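Local structure of 14L protein (Yaba-like disease virus, 4EKX) at residues Ser17-Glu22 with Thr78-Glu83; Tyr34-Ile39 with Thr90-Asp95. The protein probably binds and neutralises host interleukin-18 as a secreted poxviral decoy. The protein carries 2 engineered substitutions. All blocks are in the same frame, centred on the assembly; numbering follows the deposited sequence.

Interaction 1. Residues Ser17-Glu22 with Thr78-Glu83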
ATOM      1  N   SER D  17       9.297  -7.838 -14.087  1.00 45.73           N
ATOM      2  CA  SER D  17      10.190  -8.912 -13.636  1.00 51.44           C
ATOM      3  C   SER D  17       9.766  -9.436 -12.271  1.00 48.49           C
ATOM      4  O   SER D  17       9.922 -10.618 -11.963  1.00 48.37           O
ATOM      5  CB  SER D  17      11.634  -8.420 -13.566  1.00 63.91           C
ATOM      6  OG  SER D  17      11.776  -7.436 -12.554  1.00 70.98           O
ATOM      7  N   LYS D  18       9.214  -8.547 -11.457  1.00 42.94           N
ATOM      8  CA  LYS D  18       8.672  -8.909 -10.156  1.00 42.92           C
ATOM      9  C   LYS D  18       7.227  -8.449 -10.085  1.00 43.11           C
ATOM     10  O   LYS D  18       6.959  -7.257 -10.049  1.00 49.53           O
ATOM     11  CB  LYS D  18       9.482  -8.251  -9.047  1.00 46.95           C
ATOM     12  CG  LYS D  18       8.937  -8.466  -7.650  1.00 47.55           C
ATOM     13  CD  LYS D  18       9.956  -8.051  -6.610  1.00 55.54           C
ATOM     14  CE  LYS D  18       9.338  -7.953  -5.232  1.00 63.33           C
ATOM     15  NZ  LYS D  18      10.255  -7.296  -4.263  1.00 71.36           N
ATOM     16  N   VAL D  19       6.300  -9.396 -10.085  1.00 40.74           N
ATOM     17  CA  VAL D  19       4.867  -9.077 -10.102  1.00 39.54           C
ATOM     18  C   VAL D  19       4.261  -9.283  -8.721  1.00 36.66           C
ATOM     19  O   VAL D  19       4.433 -10.331  -8.114  1.00 37.63           O
ATOM     20  CB  VAL D  19       4.110  -9.957 -11.136  1.00 34.95           C
ATOM     21  CG1 VAL D  19       2.614  -9.977 -10.866  1.00 35.47           C
ATOM     22  CG2 VAL D  19       4.406  -9.471 -12.568  1.00 35.35           C
ATOM     23  N   VAL D  20       3.546  -8.277  -8.224  1.00 31.65           N
ATOM     24  CA  VAL D  20       2.924  -8.388  -6.907  1.00 31.61           C
ATOM     25  C   VAL D  20       1.412  -8.280  -7.024  1.00 30.29           C
ATOM     26  O   VAL D  20       0.907  -7.333  -7.623  1.00 32.96           O
ATOM     27  CB  VAL D  20       3.401  -7.266  -5.962  1.00 35.73           C
ATOM     28  CG1 VAL D  20       2.713  -7.393  -4.598  1.00 37.30           C
ATOM     29  CG2 VAL D  20       4.916  -7.302  -5.814  1.00 40.90           C
ATOM     30  N   LEU D  21       0.711  -9.272  -6.477  1.00 33.22           N
ATOM     31  CA  LEU D  21      -0.742  -9.228  -6.361  1.00 29.75           C
ATOM     32  C   LEU D  21      -1.054  -8.977  -4.910  1.00 30.52           C
ATOM     33  O   LEU D  21      -0.475  -9.613  -4.028  1.00 38.22           O
ATOM     34  CB  LEU D  21      -1.377 -10.551  -6.787  1.00 30.47           C
ATOM     35  CG  LEU D  21      -0.756 -11.191  -8.048  1.00 34.35           C
ATOM     36  CD1 LEU D  21      -1.536 -12.442  -8.431  1.00 38.03           C
ATOM     37  CD2 LEU D  21      -0.713 -10.199  -9.207  1.00 40.68           C
ATOM     38  N   GLU D  22      -1.978  -8.055  -4.667  1.00 30.16           N
ATOM     39  CA  GLU D  22      -2.337  -7.682  -3.309  1.00 26.56           C
ATOM     40  C   GLU D  22      -3.729  -8.181  -3.009  1.00 32.34           C
ATOM     41  O   GLU D  22      -4.701  -7.781  -3.654  1.00 32.61           O
ATOM     42  CB  GLU D  22      -2.304  -6.161  -3.149  1.00 29.48           C
ATOM     43  CG  GLU D  22      -1.002  -5.531  -3.646  1.00 30.92           C
ATOM     44  CD  GLU D  22      -1.145  -4.033  -3.895  1.00 31.70           C
ATOM     45  OE1 GLU D  22      -2.289  -3.560  -4.024  1.00 34.36           O
ATOM     46  OE2 GLU D  22      -0.103  -3.344  -3.986  1.00 37.67           O
ATOM     47  N   THR D  78       7.996 -14.306  -9.477  1.00 43.11           N
ATOM     48  CA  THR D  78       9.268 -14.043 -10.124  1.00 45.08           C
ATOM     49  C   THR D  78       9.565 -15.175 -11.096  1.00 48.64           C
ATOM     50  O   THR D  78       8.955 -16.248 -11.022  1.00 46.62           O
ATOM     51  CB  THR D  78      10.412 -13.951  -9.104  1.00 44.52           C
ATOM     52  OG1 THR D  78      10.357 -15.081  -8.219  1.00 47.78           O
ATOM     53  CG2 THR D  78      10.306 -12.665  -8.303  1.00 48.12           C
ATOM     54  N   ASN D  79      10.513 -14.938 -12.000  1.00 49.31           N
ATOM     55  CA  ASN D  79      10.870 -15.922 -13.018  1.00 56.16           C
ATOM     56  C   ASN D  79       9.638 -16.538 -13.667  1.00 55.86           C
ATOM     57  O   ASN D  79       9.492 -17.759 -13.753  1.00 56.94           O
ATOM     58  CB  ASN D  79      11.799 -16.988 -12.435  1.00 57.18           C
ATOM     59  CG  ASN D  79      13.151 -16.417 -12.045  1.00 64.72           C
ATOM     60  OD1 ASN D  79      13.970 -16.088 -12.907  1.00 75.38           O
ATOM     61  ND2 ASN D  79      13.388 -16.282 -10.745  1.00 59.61           N
ATOM     62  N   ILE D  80       8.771 -15.654 -14.147  1.00 50.54           N
ATOM     63  CA  ILE D  80       7.426 -15.994 -14.583  1.00 48.05           C
ATOM     64  C   ILE D  80       7.376 -16.829 -15.860  1.00 52.90           C
ATOM     65  O   ILE D  80       7.948 -16.468 -16.886  1.00 53.34           O
ATOM     66  CB  ILE D  80       6.572 -14.708 -14.744  1.00 47.47           C
ATOM     67  CG1 ILE D  80       6.399 -14.022 -13.382  1.00 46.78           C
ATOM     68  CG2 ILE D  80       5.216 -15.026 -15.361  1.00 44.40           C
ATOM     69  CD1 ILE D  80       5.747 -12.642 -13.463  1.00 42.40           C
ATOM     70  N   THR D  81       6.673 -17.950 -15.778  1.00 49.41           N
ATOM     71  CA  THR D  81       6.490 -18.839 -16.908  1.00 59.70           C
ATOM     72  C   THR D  81       5.072 -18.711 -17.451  1.00 54.67           C
ATOM     73  O   THR D  81       4.223 -18.052 -16.842  1.00 49.11           O
ATOM     74  CB  THR D  81       6.727 -20.293 -16.490  1.00 59.57           C
ATOM     75  OG1 THR D  81       5.757 -20.663 -15.509  1.00 53.87           O
ATOM     76  CG2 THR D  81       8.118 -20.456 -15.898  1.00 58.82           C
ATOM     77  N   ASP D  82       4.818 -19.346 -18.596  1.00 60.12           N
ATOM     78  CA  ASP D  82       3.470 -19.366 -19.149  1.00 61.82           C
ATOM     79  C   ASP D  82       2.506 -20.097 -18.228  1.00 56.85           C
ATOM     80  O   ASP D  82       1.346 -19.706 -18.107  1.00 54.59           O
ATOM     81  CB  ASP D  82       3.440 -19.999 -20.535  1.00 61.11           C
ATOM     82  CG  ASP D  82       3.860 -19.034 -21.623  1.00 63.59           C
ATOM     83  OD1 ASP D  82       3.741 -17.811 -21.416  1.00 61.71           O
ATOM     84  OD2 ASP D  82       4.307 -19.502 -22.687  1.00 63.40           O
ATOM     85  N   GLU D  83       2.979 -21.165 -17.588  1.00 56.02           N
ATOM     86  CA  GLU D  83       2.140 -21.876 -16.633  1.00 56.96           C
ATOM     87  C   GLU D  83       1.647 -20.933 -15.535  1.00 54.10           C
ATOM     88  O   GLU D  83       0.483 -20.983 -15.148  1.00 48.21           O
ATOM     89  CB  GLU D  83       2.865 -23.077 -16.017  1.00 59.07           C
ATOM     90  CG  GLU D  83       2.017 -23.804 -14.965  1.00 61.80           C
ATOM     91  CD  GLU D  83       2.742 -24.961 -14.298  1.00 74.51           C
ATOM     92  OE1 GLU D  83       2.129 -25.629 -13.435  1.00 80.00           O
ATOM     93  OE2 GLU D  83       3.921 -25.204 -14.631  1.00 83.93           O
TER
HETATM   94  O   HOH W   1      11.737 -12.327 -12.002  1.00 44.27           O
HETATM   95  O   HOH W   2       9.807 -12.825 -14.372  1.00 45.58           O

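Interaction 2. Residues Tyr34-Ile39 with Thr90-Asp95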
ATOM      1  N   TYR D  34      -8.522 -13.524   8.297  1.00 29.81           N
ATOM      2  CA  TYR D  34      -7.243 -13.516   7.620  1.00 28.18           C
ATOM      3  C   TYR D  34      -7.432 -13.879   6.164  1.00 26.05           C
ATOM      4  O   TYR D  34      -8.446 -14.464   5.804  1.00 30.55           O
ATOM      5  CB  TYR D  34      -6.241 -14.448   8.329  1.00 30.33           C
ATOM      6  CG  TYR D  34      -6.737 -15.826   8.733  1.00 36.64           C
ATOM      7  CD1 TYR D  34      -7.506 -16.007   9.881  1.00 42.72           C
ATOM      8  CD2 TYR D  34      -6.372 -16.967   8.002  1.00 38.39           C
ATOM      9  CE1 TYR D  34      -7.930 -17.270  10.261  1.00 42.13           C
ATOM     10  CE2 TYR D  34      -6.791 -18.230   8.381  1.00 34.81           C
ATOM     11  CZ  TYR D  34      -7.572 -18.379   9.507  1.00 43.46           C
ATOM     12  OH  TYR D  34      -7.983 -19.638   9.883  1.00 44.58           O
ATOM     13  N   VAL D  35      -6.461 -13.510   5.332  1.00 25.97           N
ATOM     14  CA  VAL D  35      -6.474 -13.893   3.926  1.00 29.41           C
ATOM     15  C   VAL D  35      -5.173 -14.598   3.545  1.00 27.61           C
ATOM     16  O   VAL D  35      -4.133 -14.410   4.174  1.00 26.73           O
ATOM     17  CB  VAL D  35      -6.699 -12.685   2.987  1.00 26.05           C
ATOM     18  CG1 VAL D  35      -8.094 -12.072   3.212  1.00 26.33           C
ATOM     19  CG2 VAL D  35      -5.602 -11.633   3.184  1.00 29.56           C
ATOM     20  N   TYR D  36      -5.250 -15.442   2.526  1.00 26.17           N
ATOM     21  CA  TYR D  36      -4.043 -16.073   1.981  1.00 27.87           C
ATOM     22  C   TYR D  36      -4.336 -16.625   0.611  1.00 28.83           C
ATOM     23  O   TYR D  36      -5.494 -16.690   0.181  1.00 28.55           O
ATOM     24  CB  TYR D  36      -3.555 -17.206   2.876  1.00 26.51           C
ATOM     25  CG  TYR D  36      -4.590 -18.286   3.080  1.00 29.10           C
ATOM     26  CD1 TYR D  36      -5.578 -18.155   4.069  1.00 25.34           C
ATOM     27  CD2 TYR D  36      -4.586 -19.441   2.294  1.00 29.95           C
ATOM     28  CE1 TYR D  36      -6.531 -19.149   4.263  1.00 28.22           C
ATOM     29  CE2 TYR D  36      -5.543 -20.432   2.482  1.00 30.54           C
ATOM     30  CZ  TYR D  36      -6.513 -20.281   3.470  1.00 31.45           C
ATOM     31  OH  TYR D  36      -7.470 -21.254   3.680  1.00 32.21           O
ATOM     32  N   TRP D  37      -3.274 -17.054  -0.060  1.00 28.02           N
ATOM     33  CA  TRP D  37      -3.375 -17.486  -1.436  1.00 28.72           C
ATOM     34  C   TRP D  37      -3.401 -19.014  -1.590  1.00 28.06           C
ATOM     35  O   TRP D  37      -2.791 -19.747  -0.802  1.00 29.38           O
ATOM     36  CB  TRP D  37      -2.207 -16.888  -2.236  1.00 24.76           C
ATOM     37  CG  TRP D  37      -2.346 -15.386  -2.435  1.00 28.50           C
ATOM     38  CD1 TRP D  37      -1.902 -14.392  -1.601  1.00 26.84           C
ATOM     39  CD2 TRP D  37      -2.999 -14.740  -3.521  1.00 26.34           C
ATOM     40  NE1 TRP D  37      -2.236 -13.151  -2.119  1.00 26.58           N
ATOM     41  CE2 TRP D  37      -2.915 -13.340  -3.296  1.00 23.89           C
ATOM     42  CE3 TRP D  37      -3.653 -15.201  -4.671  1.00 26.79           C
ATOM     43  CZ2 TRP D  37      -3.425 -12.408  -4.197  1.00 28.65           C
ATOM     44  CZ3 TRP D  37      -4.178 -14.272  -5.555  1.00 31.08           C
ATOM     45  CH2 TRP D  37      -4.063 -12.888  -5.310  1.00 30.94           C
ATOM     46  N   ILE D  38      -4.141 -19.466  -2.603  1.00 26.08           N
ATOM     47  CA  ILE D  38      -4.126 -20.856  -3.051  1.00 29.65           C
ATOM     48  C   ILE D  38      -3.800 -20.834  -4.541  1.00 33.35           C
ATOM     49  O   ILE D  38      -4.431 -20.105  -5.315  1.00 33.30           O
ATOM     50  CB  ILE D  38      -5.480 -21.556  -2.813  1.00 33.65           C
ATOM     51  CG1 ILE D  38      -5.773 -21.634  -1.305  1.00 30.31           C
ATOM     52  CG2 ILE D  38      -5.479 -22.957  -3.457  1.00 37.91           C
ATOM     53  CD1 ILE D  38      -7.116 -22.309  -0.942  1.00 32.59           C
ATOM     54  N   ILE D  39      -2.791 -21.614  -4.916  1.00 31.90           N
ATOM     55  CA  ILE D  39      -2.296 -21.666  -6.292  1.00 34.35           C
ATOM     56  C   ILE D  39      -2.917 -22.877  -6.962  1.00 38.28           C
ATOM     57  O   ILE D  39      -2.686 -24.019  -6.549  1.00 36.00           O
ATOM     58  CB  ILE D  39      -0.767 -21.794  -6.325  1.00 34.17           C
ATOM     59  CG1 ILE D  39      -0.115 -20.767  -5.398  1.00 37.44           C
ATOM     60  CG2 ILE D  39      -0.233 -21.650  -7.755  1.00 35.48           C
ATOM     61  CD1 ILE D  39      -0.545 -19.320  -5.671  1.00 38.42           C
ATOM     62  N   THR D  90      -6.070 -17.915  -6.455  1.00 30.71           N
ATOM     63  CA  THR D  90      -7.203 -17.591  -5.591  1.00 30.09           C
ATOM     64  C   THR D  90      -6.775 -16.967  -4.274  1.00 27.93           C
ATOM     65  O   THR D  90      -5.879 -17.472  -3.603  1.00 29.36           O
ATOM     66  CB  THR D  90      -8.030 -18.857  -5.295  1.00 30.40           C
ATOM     67  OG1 THR D  90      -8.546 -19.383  -6.522  1.00 32.38           O
ATOM     68  CG2 THR D  90      -9.189 -18.550  -4.337  1.00 31.71           C
ATOM     69  N   CYS D  91      -7.411 -15.858  -3.900  1.00 27.09           N
ATOM     70  CA  CYS D  91      -7.270 -15.371  -2.528  1.00 29.06           C
ATOM     71  C   CYS D  91      -8.512 -15.681  -1.694  1.00 29.46           C
ATOM     72  O   CYS D  91      -9.642 -15.481  -2.132  1.00 30.74           O
ATOM     73  CB  CYS D  91      -6.920 -13.887  -2.440  1.00 38.69           C
ATOM     74  SG  CYS D  91      -6.519 -13.444  -0.705  1.00 37.84           S
ATOM     75  N   VAL D  92      -8.278 -16.179  -0.487  1.00 27.12           N
ATOM     76  CA  VAL D  92      -9.347 -16.673   0.365  1.00 28.25           C
ATOM     77  C   VAL D  92      -9.427 -15.823   1.617  1.00 30.26           C
ATOM     78  O   VAL D  92      -8.409 -15.532   2.235  1.00 29.91           O
ATOM     79  CB  VAL D  92      -9.095 -18.128   0.793  1.00 27.83           C
ATOM     80  CG1 VAL D  92     -10.303 -18.685   1.589  1.00 31.19           C
ATOM     81  CG2 VAL D  92      -8.785 -18.996  -0.423  1.00 38.50           C
ATOM     82  N   LEU D  93     -10.642 -15.430   1.980  1.00 29.02           N
ATOM     83  CA  LEU D  93     -10.889 -14.828   3.284  1.00 33.31           C
ATOM     84  C   LEU D  93     -11.432 -15.885   4.231  1.00 30.21           C
ATOM     85  O   LEU D  93     -12.433 -16.536   3.939  1.00 30.72           O
ATOM     86  CB  LEU D  93     -11.896 -13.675   3.177  1.00 30.55           C
ATOM     87  CG  LEU D  93     -12.465 -13.211   4.529  1.00 34.48           C
ATOM     88  CD1 LEU D  93     -11.398 -12.509   5.356  1.00 31.64           C
ATOM     89  CD2 LEU D  93     -13.680 -12.301   4.336  1.00 36.68           C
ATOM     90  N   ILE D  94     -10.755 -16.059   5.358  1.00 26.78           N
ATOM     91  CA  ILE D  94     -11.222 -16.957   6.409  1.00 27.45           C
ATOM     92  C   ILE D  94     -11.626 -16.142   7.623  1.00 28.02           C
ATOM     93  O   ILE D  94     -10.897 -15.260   8.044  1.00 30.26           O
ATOM     94  CB  ILE D  94     -10.124 -17.970   6.824  1.00 30.40           C
ATOM     95  CG1 ILE D  94      -9.732 -18.846   5.636  1.00 34.26           C
ATOM     96  CG2 ILE D  94     -10.615 -18.846   7.978  1.00 30.34           C
ATOM     97  CD1 ILE D  94     -10.870 -19.666   5.076  1.00 39.23           C
ATOM     98  N   ASP D  95     -12.806 -16.441   8.163  1.00 29.04           N
ATOM     99  CA  ASP D  95     -13.273 -15.876   9.434  1.00 30.63           C
ATOM    100  C   ASP D  95     -14.389 -16.794   9.957  1.00 30.90           C
ATOM    101  O   ASP D  95     -14.627 -17.842   9.367  1.00 32.04           O
ATOM    102  CB  ASP D  95     -13.721 -14.404   9.294  1.00 32.24           C
ATOM    103  CG  ASP D  95     -14.937 -14.214   8.395  1.00 30.67           C
ATOM    104  OD1 ASP D  95     -15.585 -15.207   8.017  1.00 34.34           O
ATOM    105  OD2 ASP D  95     -15.253 -13.041   8.076  1.00 34.50           O
TER

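Interaction 1. Residues Ser17-Glu22 with Thr78-Glu83
Val19 and Ile80 supply the apolar part of this contact, which joins the start of strand 18-26 to the turn that follows strand 72-78. These two strands are neighbours in one sheet of an immunoglobulin-like beta-sandwich, and the contact lies at the surface where their pairing runs out. The two side chains cross at about a right angle, so the touch is narrow: Val19 CG2 lies 3.6 Å from Ile80 CD1, and Val19 CB stands slightly farther from that methyl, at 3.9 Å. Ile80 CD1 continues an extended chain (chi2 172°), which carries it out from the turn. The two residue types suit the place: a beta-branched valine sits easily in a strand, and the longer isoleucine can bridge from the turn. Val19 also packs on Pro12 and on Trp110 of helix 106-110.

The polar part runs through water. Ser17 O accepts hydrogen bonds from two water molecules; the first is modelled unusually close, and its exact distance is doubtful. That water in turn accepts from Asn79 N, while the second accepts from Ile80 N at 3.0 Å. Asn79 has a left-handed backbone conformation (phi 45°, psi 53°), which asparagine tolerates better than most residues, and it turns the chain away from the strand. Direct pairing continues farther along the strand, where Val19 is hydrogen-bonded to Leu77 and Leu21 to Leu75 through their backbones. At the far end of 17-22, Glu22 meets Arg24 of a second subunit in a salt bridge.

Between the two segments, then, the polar link is water-mediated and the apolar link is a single methyl-to-methyl touch, so this end of the strand pair is held more lightly than the directly bonded part.

Interaction 2. Residues Tyr34-Ile39 with Thr90-Asp95
Trp37 and Cys91 meet face on: Cys91 CB lies over the centre of the Trp37 six-membered ring, 3.9 Å from its centroid and only 1° off the ring normal. Cys91 SG, anti to its backbone N (chi1 -171°), lies over the five-membered ring of Trp37 at 4.5 Å from its centroid, a sulfur-aromatic contact, and also touches Val35 CB. Trp37 NE1 donates a hydrogen bond to Ala73 O, which fixes the edge of the indole. Cys91 is disulfide-bonded to Cys23 on strand 18-26, and a tryptophan packed against a disulfide that joins two sheets is the hallmark core of an immunoglobulin-like beta-sandwich. The backbones form an antiparallel ladder from Tyr34–Ile94 to Ile38–Thr90.

The other face of this sheet carries the tyrosines. Ile94 CB lies over the Tyr34 ring, offset toward the rim, with Ile94 CG2 3.3 Å from Tyr34 OH. Ile94 CG1 comes in at the edge of the Tyr36 ring, 3.5 Å from Tyr36 CE1, while Val92 CB sits over one face of that ring. Tyrosine suits both places, pairing a flat apolar ring that isoleucine or valine can cover with a hydroxyl that is hydrogen-bonded to the backbone of another protein's chain.

In the fold
Interaction 1 and interaction 2 belong to the two opposing sheets of one sandwich, on opposite sides of the chain's centre, with their own centres about 18 Å apart. They meet in the core, where Leu21 CB packs 3.8 Å from Trp37 CZ2. Just past the first segment of interaction 1, strand 18-26 also brings Cys23 to the disulfide. The second segments are close in sequence, since helix 82-86 leads from the turn of 78-83 toward strand 89-94. Their outer surroundings differ: interaction 1 borders a second copy of the protein, whereas the tyrosine face of interaction 2 contacts a different protein, probably the bound interleukin.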